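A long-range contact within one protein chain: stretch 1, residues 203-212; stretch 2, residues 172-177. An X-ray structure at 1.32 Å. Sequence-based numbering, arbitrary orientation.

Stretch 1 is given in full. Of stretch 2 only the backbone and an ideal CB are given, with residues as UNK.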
# COMPACT_ATOMS: atom_id res chain seq x y z
N PRO A 203 5.06 1.06 -29.33
CA PRO A 203 6.05 1.58 -30.28
C PRO A 203 7.11 2.42 -29.64
O PRO A 203 6.95 2.88 -28.50
CB PRO A 203 5.26 2.44 -31.27
CG PRO A 203 3.94 2.66 -30.63
CD PRO A 203 3.74 1.65 -29.52
N PRO A 204 8.25 2.61 -30.31
CA PRO A 204 9.27 3.53 -29.79
C PRO A 204 8.68 4.90 -29.55
O PRO A 204 7.78 5.35 -30.29
CB PRO A 204 10.32 3.59 -30.93
CG PRO A 204 10.14 2.26 -31.65
CD PRO A 204 8.64 2.03 -31.63
N GLU A 205 9.21 5.59 -28.56
CA GLU A 205 8.69 6.88 -28.13
C GLU A 205 9.60 8.00 -28.63
O GLU A 205 10.79 8.04 -28.28
CB GLU A 205 8.60 6.94 -26.61
CG GLU A 205 7.93 8.21 -26.10
CD GLU A 205 6.43 8.27 -26.37
OE1 GLU A 205 5.84 7.34 -26.94
OE2 GLU A 205 5.81 9.33 -26.03
N PRO A 206 9.05 9.02 -29.30
CA PRO A 206 9.84 10.23 -29.59
C PRO A 206 10.26 10.90 -28.28
O PRO A 206 9.42 11.10 -27.38
CB PRO A 206 8.88 11.13 -30.34
CG PRO A 206 7.79 10.24 -30.86
CD PRO A 206 7.71 9.10 -29.86
N ALA A 207 11.55 11.20 -28.11
CA ALA A 207 12.08 11.42 -26.76
C ALA A 207 11.92 12.86 -26.28
O ALA A 207 11.92 13.07 -25.06
CB ALA A 207 13.53 11.03 -26.69
N THR A 208 11.88 13.86 -27.14
CA THR A 208 11.95 15.26 -26.67
C THR A 208 10.92 15.58 -25.60
O THR A 208 11.26 16.17 -24.58
CB THR A 208 11.94 16.24 -27.83
OG1 THR A 208 13.09 15.96 -28.64
CG2 THR A 208 11.83 17.67 -27.36
N PRO A 209 9.63 15.21 -25.75
CA PRO A 209 8.64 15.63 -24.79
C PRO A 209 8.87 15.05 -23.39
O PRO A 209 8.30 15.62 -22.45
CB PRO A 209 7.31 15.14 -25.39
CG PRO A 209 7.60 15.07 -26.87
CD PRO A 209 9.04 14.57 -26.93
N LEU A 210 9.58 13.96 -23.29
CA LEU A 210 9.84 13.34 -21.96
C LEU A 210 10.85 14.17 -21.18
O LEU A 210 10.86 14.11 -19.95
CB LEU A 210 10.32 11.92 -22.15
CG LEU A 210 9.25 10.87 -22.44
CD1 LEU A 210 8.43 11.19 -23.67
CD2 LEU A 210 9.94 9.51 -22.62
N PHE A 211 11.72 14.92 -21.85
CA PHE A 211 12.84 15.63 -21.21
C PHE A 211 12.61 17.13 -21.16
O PHE A 211 13.39 17.84 -20.47
CB PHE A 211 14.15 15.31 -21.92
CG PHE A 211 14.57 13.89 -21.77
CD1 PHE A 211 15.33 13.52 -20.67
CD2 PHE A 211 14.20 12.92 -22.67
CE1 PHE A 211 15.70 12.20 -20.48
CE2 PHE A 211 14.60 11.60 -22.49
CZ PHE A 211 15.32 11.23 -21.39
N GLU A 212 11.58 17.67 -21.79
CA GLU A 212 11.31 19.13 -21.76
C GLU A 212 10.80 19.55 -20.39
O GLU A 212 9.89 18.91 -19.79
CB GLU A 212 10.31 19.52 -22.85
CG GLU A 212 10.84 19.44 -24.24
CD GLU A 212 9.78 19.81 -25.24
OE1 GLU A 212 8.97 18.96 -25.61
OE2 GLU A 212 9.79 21.00 -25.68
N UNK A 172 18.14 8.34 -33.39
CA UNK A 172 17.02 9.01 -34.09
C UNK A 172 16.06 9.65 -33.07
O UNK A 172 14.91 9.88 -33.42
CB UNK A 172 16.26 8.01 -34.97
N UNK A 173 16.53 9.88 -31.85
CA UNK A 173 15.72 10.61 -30.86
C UNK A 173 14.50 9.78 -30.45
O UNK A 173 13.51 10.41 -30.10
CB UNK A 173 15.27 11.96 -31.42
N UNK A 174 14.64 8.48 -30.34
CA UNK A 174 13.54 7.63 -29.85
C UNK A 174 14.03 6.75 -28.71
O UNK A 174 15.25 6.48 -28.56
CB UNK A 174 12.97 6.77 -30.98
N UNK A 175 13.09 6.32 -27.89
CA UNK A 175 13.38 5.34 -26.83
C UNK A 175 12.53 4.12 -27.07
O UNK A 175 11.29 4.20 -27.11
CB UNK A 175 13.12 5.92 -25.44
N UNK A 176 13.20 2.99 -27.25
CA UNK A 176 12.55 1.68 -27.33
C UNK A 176 12.75 0.97 -26.00
O UNK A 176 13.91 0.76 -25.61
CB UNK A 176 13.11 0.85 -28.49
N UNK A 177 11.69 0.62 -25.31
CA UNK A 177 11.81 -0.10 -24.06
C UNK A 177 12.35 -1.49 -24.34
O UNK A 177 11.79 -2.17 -25.17
CB UNK A 177 10.47 -0.17 -23.33

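The two stretches meet as a short antiparallel pair. Three backbone hydrogen bonds hold it.

Position 172 lies before the pairing begins. Its CB points sideways, and no atom of stretch 1 comes within 5.5 Å of it. Stretch 1 therefore says little here, and many side chains would suit. The residue is Asn-172. Its side chain bonds with position 174.

Position 173 has phi 67° and psi 37°, the left-handed region. Glycine is most at ease there, and asparagine and aspartate follow. The carbonyl is already in use: the N of Ala-207 donates to the O of residue 173 at 2.9 Å. CB points sideways, 5.0 Å from the N of Ala-207 and 5.3 Å from OG1 of Thr-208. A short polar side chain could reach that hydroxyl. The residue is Asn-173, with chi1 in the t well. The end of its side chain comes nearer to stretch 1 than CB does. Its amide is probably turned over in the model, so its oxygen and nitrogen cannot be told apart with confidence.

Position 174 has extended backbone angles and pairs with Pro-206, without hydrogen bonds between the two. CB lies on the same face as the side chain of Pro-206, 4.1 Å from CB of Pro-204. The proline rings offer an apolar surface with no polar side-chain group. A beta-branched residue suits the strand; valine, isoleucine or threonine would all be reasonable. The residue is Thr-174. Its CG2 lies 4.3 Å from CA of Pro-206, while its OG1 donates a hydrogen bond to OD1 of Asn-172 at 2.7 Å. The backbone adds a CA-H...O contact, CA of Thr-174 to O of Glu-205, at 3.2 Å.

Position 175 pairs with Glu-205 through two hydrogen bonds. The N of Glu-205 donates to the O of residue 175, and the N of residue 175 donates to the O of Glu-205, both at 2.9 Å. CB points to the face that carries the Glu-205 side chain, whose end leads away. Ahead lie Ala-207, Leu-210 and Phe-211, an apolar pocket; CB of Ala-207 is 5.3 Å from the ideal CB of position 175, so a side chain must extend further to fill it. Isoleucine, leucine or methionine could reach it; valine would reach less far. The residue is Ile-175, chi1 m and chi2 t. Its CD1 is 4.1 Å from each of three atoms: CB of Ala-207, CD2 of Leu-210 and CE2 of Phe-211. It meets the phenylalanine at the ring edge. No residue of stretch 2 has more area covered by stretch 1.

At position 176 CB points sideways, 4.6 Å from CG of Pro-204. That ring is the neighbour offered, so small, polar or beta-branched residues would all fit. The residue is Thr-176. Its OG1 lies 3.4 Å from CG of Pro-204, a packing contact.

Position 177 has passed the pairing. Its CB finds nothing of stretch 1 within 5.5 Å, so the choice is open from this side. The residue is Leu-177.

Stretch 2 172-177: NNTITL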
# COMPACT_ATOMS: atom_id res chain seq x y z
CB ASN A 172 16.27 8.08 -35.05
CG ASN A 172 15.56 6.96 -34.34
OD1 ASN A 172 15.57 6.85 -33.11
ND2 ASN A 172 14.97 6.09 -35.14
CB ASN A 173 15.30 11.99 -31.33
CG ASN A 173 14.86 12.91 -30.22
OD1 ASN A 173 13.83 13.61 -30.35
ND2 ASN A 173 15.62 12.95 -29.15
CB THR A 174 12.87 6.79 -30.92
OG1 THR A 174 13.76 5.81 -31.47
CG2 THR A 174 12.31 7.65 -32.05
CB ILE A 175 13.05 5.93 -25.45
CG1 ILE A 175 13.98 7.11 -25.15
CG2 ILE A 175 13.16 4.84 -24.39
CD1 ILE A 175 13.53 7.94 -23.93
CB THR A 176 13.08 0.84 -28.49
OG1 THR A 176 12.87 1.57 -29.71
CG2 THR A 176 12.41 -0.51 -28.57
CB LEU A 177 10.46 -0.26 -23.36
CG LEU A 177 9.77 1.01 -22.93
CD1 LEU A 177 8.36 0.69 -22.43
CD2 LEU A 177 10.63 1.71 -21.91
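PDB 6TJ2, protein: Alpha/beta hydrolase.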